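Local coordinates for protein probable glutaminase ybaS (Escherichia coli, PDB 1U60) that catalyses the hydrolysis of L-glutamine to L-glutamate and ammonium, as a homotetrameric enzyme of the glutaminase family, at residues C71-L75 and R138-Q143; A147-V151 and T198-E204; A152-N158 and T193-L199; G261-I266 and A278-L283. All coordinates share one frame. Residues are numbered along the deposited sequence.

Contact 1: residues C71-L75 and R138-Q143; sequences CTLAL and RILHIQ
Two helices that cross steeply can bury a contact with few side chains, here mainly Leu75, Ile142 and Cys71. The axes of 71-75 and 138-143 approach to 9.3 Å at a crossing angle of 107°, with Cys71 CA 5.9 Å from Gln143 CA and Thr72 CA 6.2 Å from Ile139 CA. Leu75 (t, p) sits over the other helix: its CB is 3.7 Å from Ile142 CD1, its CD2 4.1 Å from Ile139 CG1, and its CD1 3.6 Å from Arg138 NH2, whose guanidinium also bridges to Asp79. Ile142 is extended (t, t), so CD1 also reaches Ala74 CB at 4.3 Å, while Ile142 CG2 lies 3.6 Å from Cys71 O. No direct hydrogen bond crosses; instead one water joins Thr72 OG1 (2.8 Å) and Gln143 NE2 (3.1 Å); the Gln143 amide is also hydrogen-bonded to Thr198 and the Gln195 carbonyl. The contact joins helix 132-147 to helix 68-80, which begins just after the predicted substrate-binding Ser66, in the helical part of this beta-lactamase-clan fold.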
loop_
_atom_site.group_PDB
_atom_site.type_symbol
_atom_site.label_atom_id
_atom_site.label_comp_id
_atom_site.label_asym_id
_atom_site.label_seq_id
_atom_site.Cartn_x
_atom_site.Cartn_y
_atom_site.Cartn_z
ATOM N N CYS A 71 -7.675 11.713 -11.170
ATOM C CA CYS A 71 -8.879 12.524 -11.370
ATOM C C CYS A 71 -10.040 11.704 -11.954
ATOM O O CYS A 71 -11.183 11.858 -11.570
ATOM C CB CYS A 71 -8.616 13.708 -12.288
ATOM S SG CYS A 71 -7.198 14.757 -11.807
ATOM N N THR A 72 -9.741 10.824 -12.903
ATOM C CA THR A 72 -10.817 10.055 -13.502
ATOM C C THR A 72 -11.321 9.013 -12.518
ATOM O O THR A 72 -12.549 8.669 -12.495
ATOM C CB THR A 72 -10.293 9.459 -14.827
ATOM O OG1 THR A 72 -10.197 10.547 -15.789
ATOM C CG2 THR A 72 -11.253 8.399 -15.401
ATOM N N LEU A 73 -10.407 8.463 -11.710
ATOM C CA LEU A 73 -10.815 7.573 -10.642
ATOM C C LEU A 73 -11.805 8.303 -9.729
ATOM O O LEU A 73 -12.808 7.739 -9.274
ATOM C CB LEU A 73 -9.598 7.095 -9.847
ATOM C CG LEU A 73 -9.866 6.321 -8.571
ATOM C CD1 LEU A 73 -10.803 5.116 -8.912
ATOM C CD2 LEU A 73 -8.603 5.869 -7.856
ATOM N N ALA A 74 -11.458 9.533 -9.360
ATOM C CA ALA A 74 -12.321 10.299 -8.447
ATOM C C ALA A 74 -13.724 10.437 -9.064
ATOM O O ALA A 74 -14.745 10.198 -8.407
ATOM C CB ALA A 74 -11.722 11.598 -8.157
ATOM N N LEU A 75 -13.781 10.739 -10.365
ATOM C CA LEU A 75 -15.070 10.840 -11.042
ATOM C C LEU A 75 -15.823 9.515 -11.088
ATOM O O LEU A 75 -17.042 9.465 -10.888
ATOM C CB LEU A 75 -14.876 11.436 -12.448
ATOM C CG LEU A 75 -16.154 11.715 -13.197
ATOM C CD1 LEU A 75 -17.120 12.589 -12.395
ATOM C CD2 LEU A 75 -15.789 12.335 -14.504
ATOM N N ARG A 138 -16.669 15.814 -19.144
ATOM C CA ARG A 138 -16.875 15.577 -17.717
ATOM C C ARG A 138 -15.529 15.337 -17.020
ATOM O O ARG A 138 -15.317 15.809 -15.935
ATOM C CB ARG A 138 -17.831 14.436 -17.489
ATOM C CG ARG A 138 -19.293 14.700 -17.967
ATOM C CD ARG A 138 -20.287 13.607 -17.544
ATOM N NE ARG A 138 -20.471 13.614 -16.091
ATOM C CZ ARG A 138 -20.171 12.615 -15.253
ATOM N NH1 ARG A 138 -19.737 11.438 -15.668
ATOM N NH2 ARG A 138 -20.391 12.794 -13.951
ATOM N N ILE A 139 -14.607 14.669 -17.702
ATOM C CA ILE A 139 -13.239 14.428 -17.156
ATOM C C ILE A 139 -12.428 15.705 -17.095
ATOM O O ILE A 139 -11.825 16.002 -16.081
ATOM C CB ILE A 139 -12.531 13.352 -17.972
ATOM C CG1 ILE A 139 -13.131 11.968 -17.637
ATOM C CG2 ILE A 139 -11.011 13.346 -17.718
ATOM C CD1 ILE A 139 -12.781 10.861 -18.614
ATOM N N LEU A 140 -12.468 16.522 -18.167
ATOM C CA LEU A 140 -11.796 17.829 -18.170
ATOM C C LEU A 140 -12.323 18.686 -17.009
ATOM O O LEU A 140 -11.561 19.319 -16.313
ATOM C CB LEU A 140 -11.971 18.534 -19.514
ATOM C CG LEU A 140 -11.379 19.934 -19.594
ATOM C CD1 LEU A 140 -9.877 19.893 -19.325
ATOM C CD2 LEU A 140 -11.677 20.556 -20.965
ATOM N N HIS A 141 -13.636 18.652 -16.788
ATOM C CA HIS A 141 -14.261 19.459 -15.745
ATOM C C HIS A 141 -13.782 19.033 -14.359
ATOM O O HIS A 141 -13.460 19.874 -13.543
ATOM C CB HIS A 141 -15.781 19.356 -15.866
ATOM C CG HIS A 141 -16.515 20.245 -14.930
ATOM N ND1 HIS A 141 -16.558 21.613 -15.092
ATOM C CD2 HIS A 141 -17.207 19.969 -13.800
ATOM C CE1 HIS A 141 -17.282 22.137 -14.116
ATOM N NE2 HIS A 141 -17.673 21.163 -13.314
ATOM N N ILE A 142 -13.734 17.735 -14.092
ATOM C CA ILE A 142 -13.239 17.320 -12.778
ATOM C C ILE A 142 -11.779 17.666 -12.547
ATOM O O ILE A 142 -11.402 18.069 -11.419
ATOM C CB ILE A 142 -13.564 15.866 -12.433
ATOM C CG1 ILE A 142 -13.610 15.757 -10.912
ATOM C CG2 ILE A 142 -12.583 14.871 -13.055
ATOM C CD1 ILE A 142 -14.013 14.373 -10.430
ATOM N N GLN A 143 -10.938 17.563 -13.591
ATOM C CA GLN A 143 -9.540 18.025 -13.463
ATOM C C GLN A 143 -9.494 19.516 -13.065
ATOM O O GLN A 143 -8.782 19.903 -12.179
ATOM C CB GLN A 143 -8.730 17.818 -14.757
ATOM C CG GLN A 143 -8.495 16.432 -15.223
ATOM C CD GLN A 143 -7.529 16.371 -16.390
ATOM O OE1 GLN A 143 -6.927 17.387 -16.786
ATOM N NE2 GLN A 143 -7.405 15.190 -16.981
HETATM O O HOH W 1 -8.373 12.677 -15.537
#

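Contact 2: residues A147-V151 and T198-E204; sequences AGEQV and TLLNTIE. With EDO (1,2-ethanediol), chain I.
A capping box illustrates how a helix start can double as a docking surface. At the N-terminus of helix 202-213, Asn201 is the N-cap: Glu204 N donates to Asn201 OD1 (2.8 Å) and Asn201 N donates to Glu204 OE1 (2.9 Å), with Asn201 chi1 in p and Glu204 in m, t. Against this end lies 147-151, where Ala147 closes helix 132-147, Gly148 leaves it with phi/psi 143/148, and a type I turn runs from Gly148 to Val151 (Val151 N to Gly148 O, 3.2 Å). Ala147 CA is 4.8 Å from Glu204 CA, and Ala147 CB sits 3.4 Å from Glu204 O and 4.2 Å from Leu200 CD1. Val151 (t) places CG2 3.9 Å from Leu200 CB and CG1 3.9 Å from Thr198 CB. Polar links are indirect: one water joins Gln150 N (3.0 Å) to Glu204 OE2 (2.7 Å), another Gln150 O (2.8 Å) to Leu199 O (2.7 Å). An ethanediol, probably from the crystallisation liquor, accepts from Asn201 ND2 through its O2 (3.0 Å). Glu204 is also salt-bridged to Arg61, and strand 198-200 runs between strands 62-63 and 152-153, with helix 132-147 packed against Thr198.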
loop_
_atom_site.group_PDB
_atom_site.type_symbol
_atom_site.label_atom_id
_atom_site.label_comp_id
_atom_site.label_asym_id
_atom_site.label_seq_id
_atom_site.Cartn_x
_atom_site.Cartn_y
_atom_site.Cartn_z
ATOM N N ALA A 147 -7.919 20.705 -9.477
ATOM C CA ALA A 147 -6.584 21.304 -9.572
ATOM C C ALA A 147 -6.546 22.776 -9.985
ATOM O O ALA A 147 -5.571 23.483 -9.714
ATOM C CB ALA A 147 -5.717 20.493 -10.535
ATOM N N GLY A 148 -7.590 23.233 -10.681
ATOM C CA GLY A 148 -7.661 24.628 -11.068
ATOM C C GLY A 148 -8.256 24.843 -12.432
ATOM O O GLY A 148 -8.093 24.033 -13.337
ATOM N N GLU A 149 -8.934 25.984 -12.585
ATOM C CA GLU A 149 -9.703 26.236 -13.788
ATOM C C GLU A 149 -8.825 26.412 -15.021
ATOM O O GLU A 149 -9.338 26.289 -16.139
ATOM C CB GLU A 149 -10.626 27.473 -13.644
ATOM C CG GLU A 149 -9.903 28.765 -13.296
ATOM C CD GLU A 149 -10.821 29.988 -13.224
ATOM O OE1 GLU A 149 -12.025 29.865 -13.548
ATOM O OE2 GLU A 149 -10.319 31.075 -12.826
ATOM N N GLN A 150 -7.549 26.726 -14.843
ATOM C CA GLN A 150 -6.661 26.949 -16.005
ATOM C C GLN A 150 -6.182 25.627 -16.633
ATOM O O GLN A 150 -5.543 25.665 -17.672
ATOM C CB GLN A 150 -5.445 27.819 -15.650
ATOM C CG GLN A 150 -5.815 29.220 -15.077
ATOM C CD GLN A 150 -6.667 30.041 -16.053
ATOM O OE1 GLN A 150 -7.713 30.603 -15.681
ATOM N NE2 GLN A 150 -6.222 30.103 -17.301
ATOM N N VAL A 151 -6.430 24.490 -15.985
ATOM C CA VAL A 151 -6.020 23.200 -16.552
ATOM C C VAL A 151 -6.766 23.034 -17.868
ATOM O O VAL A 151 -7.998 23.204 -17.923
ATOM C CB VAL A 151 -6.347 22.050 -15.595
ATOM C CG1 VAL A 151 -6.136 20.726 -16.272
ATOM C CG2 VAL A 151 -5.499 22.180 -14.377
ATOM N N THR A 198 -3.548 17.281 -20.816
ATOM C CA THR A 198 -3.709 18.618 -20.240
ATOM C C THR A 198 -2.408 19.073 -19.565
ATOM O O THR A 198 -1.534 18.252 -19.266
ATOM C CB THR A 198 -4.865 18.595 -19.241
ATOM O OG1 THR A 198 -4.557 17.635 -18.223
ATOM C CG2 THR A 198 -6.170 18.184 -19.892
ATOM N N LEU A 199 -2.296 20.378 -19.357
ATOM C CA LEU A 199 -1.150 20.983 -18.711
ATOM C C LEU A 199 -1.526 21.627 -17.388
ATOM O O LEU A 199 -2.591 22.241 -17.270
ATOM C CB LEU A 199 -0.572 22.070 -19.606
ATOM C CG LEU A 199 -0.177 21.675 -21.043
ATOM C CD1 LEU A 199 0.537 22.838 -21.724
ATOM C CD2 LEU A 199 0.748 20.486 -21.074
ATOM N N LEU A 200 -0.699 21.405 -16.363
ATOM C CA LEU A 200 -0.872 22.094 -15.096
ATOM C C LEU A 200 0.470 22.434 -14.466
ATOM O O LEU A 200 1.494 21.843 -14.827
ATOM C CB LEU A 200 -1.714 21.252 -14.139
ATOM C CG LEU A 200 -1.003 20.163 -13.338
ATOM C CD1 LEU A 200 -2.034 19.577 -12.364
ATOM C CD2 LEU A 200 -0.289 19.078 -14.241
ATOM N N ASN A 201 0.491 23.381 -13.518
ATOM C CA ASN A 201 1.720 23.729 -12.851
ATOM C C ASN A 201 1.812 23.082 -11.479
ATOM O O ASN A 201 0.911 22.338 -11.055
ATOM C CB ASN A 201 1.963 25.231 -12.773
ATOM C CG ASN A 201 0.933 25.958 -12.032
ATOM O OD1 ASN A 201 0.412 25.487 -11.003
ATOM N ND2 ASN A 201 0.599 27.180 -12.529
ATOM N N THR A 202 2.889 23.344 -10.794
ATOM C CA THR A 202 3.140 22.627 -9.546
ATOM C C THR A 202 2.132 23.034 -8.461
ATOM O O THR A 202 1.779 22.212 -7.602
ATOM C CB THR A 202 4.559 22.848 -9.111
ATOM O OG1 THR A 202 5.437 22.276 -10.102
ATOM C CG2 THR A 202 4.915 22.086 -7.814
ATOM N N ILE A 203 1.724 24.305 -8.465
ATOM C CA ILE A 203 0.707 24.754 -7.520
ATOM C C ILE A 203 -0.614 24.059 -7.789
ATOM O O ILE A 203 -1.321 23.693 -6.860
ATOM C CB ILE A 203 0.659 26.289 -7.483
ATOM C CG1 ILE A 203 1.904 26.771 -6.699
ATOM C CG2 ILE A 203 -0.559 26.792 -6.745
ATOM C CD1 ILE A 203 2.180 28.205 -6.806
ATOM N N GLU A 204 -0.978 23.944 -9.067
ATOM C CA GLU A 204 -2.189 23.241 -9.458
ATOM C C GLU A 204 -2.151 21.778 -9.064
ATOM O O GLU A 204 -3.125 21.248 -8.548
ATOM C CB GLU A 204 -2.420 23.427 -10.944
ATOM C CG GLU A 204 -2.845 24.876 -11.199
ATOM C CD GLU A 204 -2.770 25.326 -12.665
ATOM O OE1 GLU A 204 -2.106 24.655 -13.516
ATOM O OE2 GLU A 204 -3.353 26.423 -12.924
HETATM C C1 EDO I . 0.298 30.239 -9.666
HETATM O O1 EDO I . 1.553 29.896 -10.321
HETATM C C2 EDO I . -0.758 29.146 -9.826
HETATM O O2 EDO I . -1.341 29.036 -11.138
HETATM O O HOH W 2 -5.867 27.049 -12.352
HETATM O O HOH W 3 -3.227 24.379 -18.721
#

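Contact 3: residues A152-N158 and T193-L199; sequences ALSDEVN and TRQCSTL
Where a short strand turns through one residue into a helix, side-chain conformation can settle the junction. Residues 152-153 form a weakly bonded edge antiparallel to 198-199; Leu199 N donates to Ala152 O (3.1 Å) and Ser154 N to Ser197 O (3.0 Å), around the non-hydrogen-bonded pair Leu153-Thr198, whose CA atoms are 3.9 Å apart. Ser154, chi1 t, turns OG to accept from Val157 N at 3.1 Å, making it the N-cap of helix 155-162, while its CB meets Leu199 CG (Leu199 m, t) at 3.9 Å. Leu153 (t, p) has a CB that points away, yet its CD1 reaches Arg194 O at 3.4 Å and Ser197 CB at 3.8 Å. Ser197, chi1 m, bonds OG back to Thr193 O (2.8 Å) at the end of helix 185-195; the same OG lies 3.6 Å from Val157 CG1 and 3.4 Å from Asn158 CA. The contact forms one edge of a three-stranded antiparallel sheet, its serine N-cap starting helix 155-162, which carries Glu161, predicted to bind substrate.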
loop_
_atom_site.group_PDB
_atom_site.type_symbol
_atom_site.label_atom_id
_atom_site.label_comp_id
_atom_site.label_asym_id
_atom_site.label_seq_id
_atom_site.Cartn_x
_atom_site.Cartn_y
_atom_site.Cartn_z
ATOM N N ALA A 152 -6.029 22.722 -18.927
ATOM C CA ALA A 152 -6.585 22.675 -20.272
ATOM C C ALA A 152 -5.776 21.775 -21.192
ATOM O O ALA A 152 -4.588 21.605 -21.006
ATOM C CB ALA A 152 -6.661 24.099 -20.849
ATOM N N LEU A 153 -6.452 21.165 -22.150
ATOM C CA LEU A 153 -5.810 20.285 -23.126
ATOM C C LEU A 153 -4.761 21.085 -23.948
ATOM O O LEU A 153 -5.022 22.204 -24.397
ATOM C CB LEU A 153 -6.892 19.673 -24.037
ATOM C CG LEU A 153 -6.419 18.622 -25.039
ATOM C CD1 LEU A 153 -6.356 17.327 -24.443
ATOM C CD2 LEU A 153 -7.389 18.569 -26.190
ATOM N N SER A 154 -3.556 20.517 -24.051
ATOM C CA SER A 154 -2.550 20.895 -25.041
ATOM C C SER A 154 -2.818 20.188 -26.371
ATOM O O SER A 154 -2.611 18.974 -26.479
ATOM C CB SER A 154 -1.149 20.510 -24.588
ATOM O OG SER A 154 -0.183 20.753 -25.610
ATOM N N ASP A 155 -3.167 20.972 -27.406
ATOM C CA ASP A 155 -3.348 20.398 -28.744
ATOM C C ASP A 155 -2.127 19.682 -29.230
ATOM O O ASP A 155 -2.236 18.626 -29.839
ATOM C CB ASP A 155 -3.727 21.464 -29.786
ATOM C CG ASP A 155 -5.109 22.057 -29.554
ATOM O OD1 ASP A 155 -5.936 21.479 -28.790
ATOM O OD2 ASP A 155 -5.427 23.131 -30.065
ATOM N N GLU A 156 -0.951 20.270 -29.009
ATOM C CA GLU A 156 0.298 19.679 -29.442
ATOM C C GLU A 156 0.540 18.342 -28.763
ATOM O O GLU A 156 0.843 17.341 -29.440
ATOM C CB GLU A 156 1.487 20.602 -29.189
ATOM C CG GLU A 156 2.785 19.960 -29.673
ATOM C CD GLU A 156 4.006 20.852 -29.566
ATOM O OE1 GLU A 156 3.917 21.969 -29.014
ATOM O OE2 GLU A 156 5.065 20.348 -29.985
ATOM N N VAL A 157 0.374 18.300 -27.437
ATOM C CA VAL A 157 0.618 17.033 -26.712
ATOM C C VAL A 157 -0.395 15.987 -27.149
ATOM O O VAL A 157 -0.024 14.840 -27.403
ATOM C CB VAL A 157 0.540 17.207 -25.201
ATOM C CG1 VAL A 157 0.599 15.851 -24.472
ATOM C CG2 VAL A 157 1.661 18.120 -24.733
ATOM N N ASN A 158 -1.669 16.360 -27.180
ATOM C CA ASN A 158 -2.757 15.455 -27.594
ATOM C C ASN A 158 -2.523 14.898 -29.012
ATOM O O ASN A 158 -2.609 13.699 -29.230
ATOM C CB ASN A 158 -4.124 16.147 -27.505
ATOM C CG ASN A 158 -5.247 15.251 -27.900
ATOM O OD1 ASN A 158 -5.950 15.507 -28.889
ATOM N ND2 ASN A 158 -5.401 14.187 -27.186
ATOM N N THR A 193 -6.271 9.223 -23.712
ATOM C CA THR A 193 -5.181 10.003 -24.305
ATOM C C THR A 193 -5.331 11.508 -24.055
ATOM O O THR A 193 -4.385 12.170 -23.636
ATOM C CB THR A 193 -5.108 9.702 -25.797
ATOM O OG1 THR A 193 -4.904 8.290 -25.954
ATOM C CG2 THR A 193 -3.916 10.363 -26.420
ATOM N N ARG A 194 -6.540 12.009 -24.241
ATOM C CA ARG A 194 -6.868 13.419 -23.953
ATOM C C ARG A 194 -6.596 13.768 -22.515
ATOM O O ARG A 194 -5.999 14.807 -22.241
ATOM C CB ARG A 194 -8.330 13.757 -24.268
ATOM C CG ARG A 194 -8.707 13.594 -25.735
ATOM C CD ARG A 194 -10.114 14.068 -26.016
ATOM N NE ARG A 194 -10.784 13.412 -27.136
ATOM C CZ ARG A 194 -12.002 13.765 -27.591
ATOM N NH1 ARG A 194 -12.651 14.785 -27.058
ATOM N NH2 ARG A 194 -12.565 13.105 -28.578
ATOM N N GLN A 195 -7.044 12.923 -21.585
ATOM C CA GLN A 195 -6.949 13.268 -20.162
ATOM C C GLN A 195 -5.498 13.382 -19.700
ATOM O O GLN A 195 -5.159 14.135 -18.771
ATOM C CB GLN A 195 -7.752 12.304 -19.308
ATOM C CG GLN A 195 -7.032 11.010 -18.962
ATOM C CD GLN A 195 -7.797 10.122 -18.044
ATOM O OE1 GLN A 195 -7.195 9.481 -17.118
ATOM N NE2 GLN A 195 -9.054 9.996 -18.273
ATOM N N CYS A 196 -4.610 12.657 -20.392
ATOM C CA CYS A 196 -3.185 12.712 -20.150
ATOM C C CYS A 196 -2.483 13.945 -20.747
ATOM O O CYS A 196 -1.333 14.229 -20.396
ATOM C CB CYS A 196 -2.511 11.474 -20.720
ATOM S SG CYS A 196 -2.828 9.960 -19.780
ATOM N N SER A 197 -3.201 14.662 -21.608
ATOM C CA SER A 197 -2.635 15.693 -22.450
ATOM C C SER A 197 -2.983 17.104 -22.001
ATOM O O SER A 197 -2.684 18.034 -22.703
ATOM C CB SER A 197 -3.041 15.471 -23.938
ATOM O OG SER A 197 -2.584 14.202 -24.409
ATOM N N THR A 198 -3.548 17.281 -20.816
ATOM C CA THR A 198 -3.709 18.618 -20.240
ATOM C C THR A 198 -2.408 19.073 -19.565
ATOM O O THR A 198 -1.534 18.252 -19.266
ATOM C CB THR A 198 -4.865 18.595 -19.241
ATOM O OG1 THR A 198 -4.557 17.635 -18.223
ATOM C CG2 THR A 198 -6.170 18.184 -19.892
ATOM N N LEU A 199 -2.296 20.378 -19.357
ATOM C CA LEU A 199 -1.150 20.983 -18.711
ATOM C C LEU A 199 -1.526 21.627 -17.388
ATOM O O LEU A 199 -2.591 22.241 -17.270
ATOM C CB LEU A 199 -0.572 22.070 -19.606
ATOM C CG LEU A 199 -0.177 21.675 -21.043
ATOM C CD1 LEU A 199 0.537 22.838 -21.724
ATOM C CD2 LEU A 199 0.748 20.486 -21.074
HETATM O O HOH W 3 -3.227 24.379 -18.721
#

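Contact 4: residues G261-I266 and A278-L283; sequences GVGGGI and AFSPPL
The beta hairpin of strands 265-270 and 274-279 shows how glycines let a sheet strand lead out of a tight turn, one predicted to border the substrate site. Gly261 ends a Lys-Ser-Gly sequence, probably the counterpart of the KTG motif of beta-lactamases; it opens a type I turn to Gly264, with Gly264 N bonded to Gly261 O (3.1 Å) and Gly261 N to Gly265 O (3.2 Å). Val262, a predicted substrate-binding residue, puts CB 3.9 Å from Leu283 CD1, and a water donates to Val262 O and Pro281 O at 2.7 Å each. Gly263 O lies at the edge of the Phe279 ring, 3.3 Å from CE1; that ring also stacks on Phe62. Gly264 has phi/psi 100/6, and its CA is 4.3 Å from Pro281 CA, where a CB would clash with Ser280 O; Gly264 O accepts from Ser280 N (3.0 Å) and touches Phe279 CA (3.2 Å). Gly265 faces Phe279 as an antiparallel non-hydrogen-bonded pair, CA atoms 4.4 Å apart. Ile266 and Ala278 both turn their side chains to helix 290-303 and pair through two bonds, Ile266 N to Ala278 O and Ala278 N to Ile266 O, each 2.9 Å.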
loop_
_atom_site.group_PDB
_atom_site.type_symbol
_atom_site.label_atom_id
_atom_site.label_comp_id
_atom_site.label_asym_id
_atom_site.label_seq_id
_atom_site.Cartn_x
_atom_site.Cartn_y
_atom_site.Cartn_z
ATOM N N GLY A 261 3.711 11.179 -12.735
ATOM C CA GLY A 261 3.414 11.225 -14.185
ATOM C C GLY A 261 4.676 11.489 -14.993
ATOM O O GLY A 261 5.621 12.035 -14.464
ATOM N N VAL A 262 4.666 11.162 -16.280
ATOM C CA VAL A 262 5.891 11.320 -17.122
ATOM C C VAL A 262 6.213 12.773 -17.540
ATOM O O VAL A 262 7.289 13.036 -18.077
ATOM C CB VAL A 262 5.898 10.361 -18.378
ATOM C CG1 VAL A 262 5.862 8.921 -17.909
ATOM C CG2 VAL A 262 4.786 10.669 -19.342
ATOM N N GLY A 263 5.301 13.704 -17.249
ATOM C CA GLY A 263 5.601 15.125 -17.296
ATOM C C GLY A 263 6.556 15.578 -16.245
ATOM O O GLY A 263 7.050 16.698 -16.345
ATOM N N GLY A 264 6.849 14.722 -15.260
ATOM C CA GLY A 264 7.773 15.067 -14.173
ATOM C C GLY A 264 7.138 15.481 -12.861
ATOM O O GLY A 264 7.820 15.879 -11.945
ATOM N N GLY A 265 5.821 15.385 -12.765
ATOM C CA GLY A 265 5.091 15.679 -11.553
ATOM C C GLY A 265 5.080 14.559 -10.553
ATOM O O GLY A 265 5.076 13.379 -10.928
ATOM N N ILE A 266 5.144 14.929 -9.277
ATOM C CA ILE A 266 4.981 14.038 -8.147
ATOM C C ILE A 266 4.012 14.704 -7.212
ATOM O O ILE A 266 4.199 15.860 -6.836
ATOM C CB ILE A 266 6.339 13.780 -7.405
ATOM C CG1 ILE A 266 7.376 13.101 -8.334
ATOM C CG2 ILE A 266 6.150 12.933 -6.129
ATOM C CD1 ILE A 266 7.061 11.717 -8.790
ATOM N N ALA A 278 5.692 18.320 -6.459
ATOM C CA ALA A 278 6.907 18.853 -7.118
ATOM C C ALA A 278 6.949 18.464 -8.551
ATOM O O ALA A 278 6.206 17.616 -8.992
ATOM C CB ALA A 278 8.140 18.330 -6.390
ATOM N N PHE A 279 7.873 19.092 -9.301
ATOM C CA PHE A 279 8.060 18.840 -10.682
ATOM C C PHE A 279 9.509 18.998 -11.050
ATOM O O PHE A 279 10.172 19.954 -10.616
ATOM C CB PHE A 279 7.180 19.821 -11.470
ATOM C CG PHE A 279 7.676 20.164 -12.832
ATOM C CD1 PHE A 279 7.629 19.248 -13.859
ATOM C CD2 PHE A 279 8.101 21.470 -13.106
ATOM C CE1 PHE A 279 8.061 19.584 -15.113
ATOM C CE2 PHE A 279 8.517 21.835 -14.358
ATOM C CZ PHE A 279 8.499 20.901 -15.381
ATOM N N SER A 280 9.985 18.022 -11.826
ATOM C CA SER A 280 11.140 18.218 -12.668
ATOM C C SER A 280 11.165 17.171 -13.792
ATOM O O SER A 280 10.914 15.968 -13.508
ATOM C CB SER A 280 12.431 18.140 -11.870
ATOM O OG SER A 280 13.507 18.683 -12.684
ATOM N N PRO A 281 11.436 17.569 -15.041
ATOM C CA PRO A 281 11.312 16.626 -16.156
ATOM C C PRO A 281 12.139 15.334 -16.110
ATOM O O PRO A 281 11.610 14.356 -16.598
ATOM C CB PRO A 281 11.692 17.486 -17.380
ATOM C CG PRO A 281 11.337 18.942 -16.954
ATOM C CD PRO A 281 11.694 18.957 -15.525
ATOM N N PRO A 282 13.385 15.310 -15.629
ATOM C CA PRO A 282 14.150 14.049 -15.678
ATOM C C PRO A 282 13.557 12.949 -14.800
ATOM O O PRO A 282 13.374 13.178 -13.617
ATOM C CB PRO A 282 15.543 14.477 -15.243
ATOM C CG PRO A 282 15.617 15.935 -15.625
ATOM C CD PRO A 282 14.231 16.427 -15.184
ATOM N N LEU A 283 13.307 11.783 -15.405
ATOM C CA LEU A 283 12.684 10.644 -14.763
ATOM C C LEU A 283 13.694 9.530 -14.487
ATOM O O LEU A 283 14.640 9.341 -15.245
ATOM C CB LEU A 283 11.586 10.059 -15.622
ATOM C CG LEU A 283 10.603 11.030 -16.231
ATOM C CD1 LEU A 283 9.642 10.387 -17.211
ATOM C CD2 LEU A 283 9.854 11.885 -15.156
HETATM O O HOH W 4 9.773 13.897 -18.531
#

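How the contacts relate
Along the chain contact 1 comes first and contact 4 last; contact 3 opens after the first segment of contact 2 and runs into its second, sharing Thr198, Leu199 and one water. The centres of contacts 2 and 3 are about 12 Å apart, and both use strand 198-200 of the three-stranded sheet. Contact 1 lies about 13 Å and 14 Å from these two, centre to centre; Gln143 ties it to both through Thr198. Contact 4, in the five-stranded sheet, touches contact 2 where Thr202 packs on Phe279. The series thus runs from helical packing through the small sheet to the main sheet, with predicted substrate-binding residues at Val262 in contact 4 and Glu161 beside contact 3.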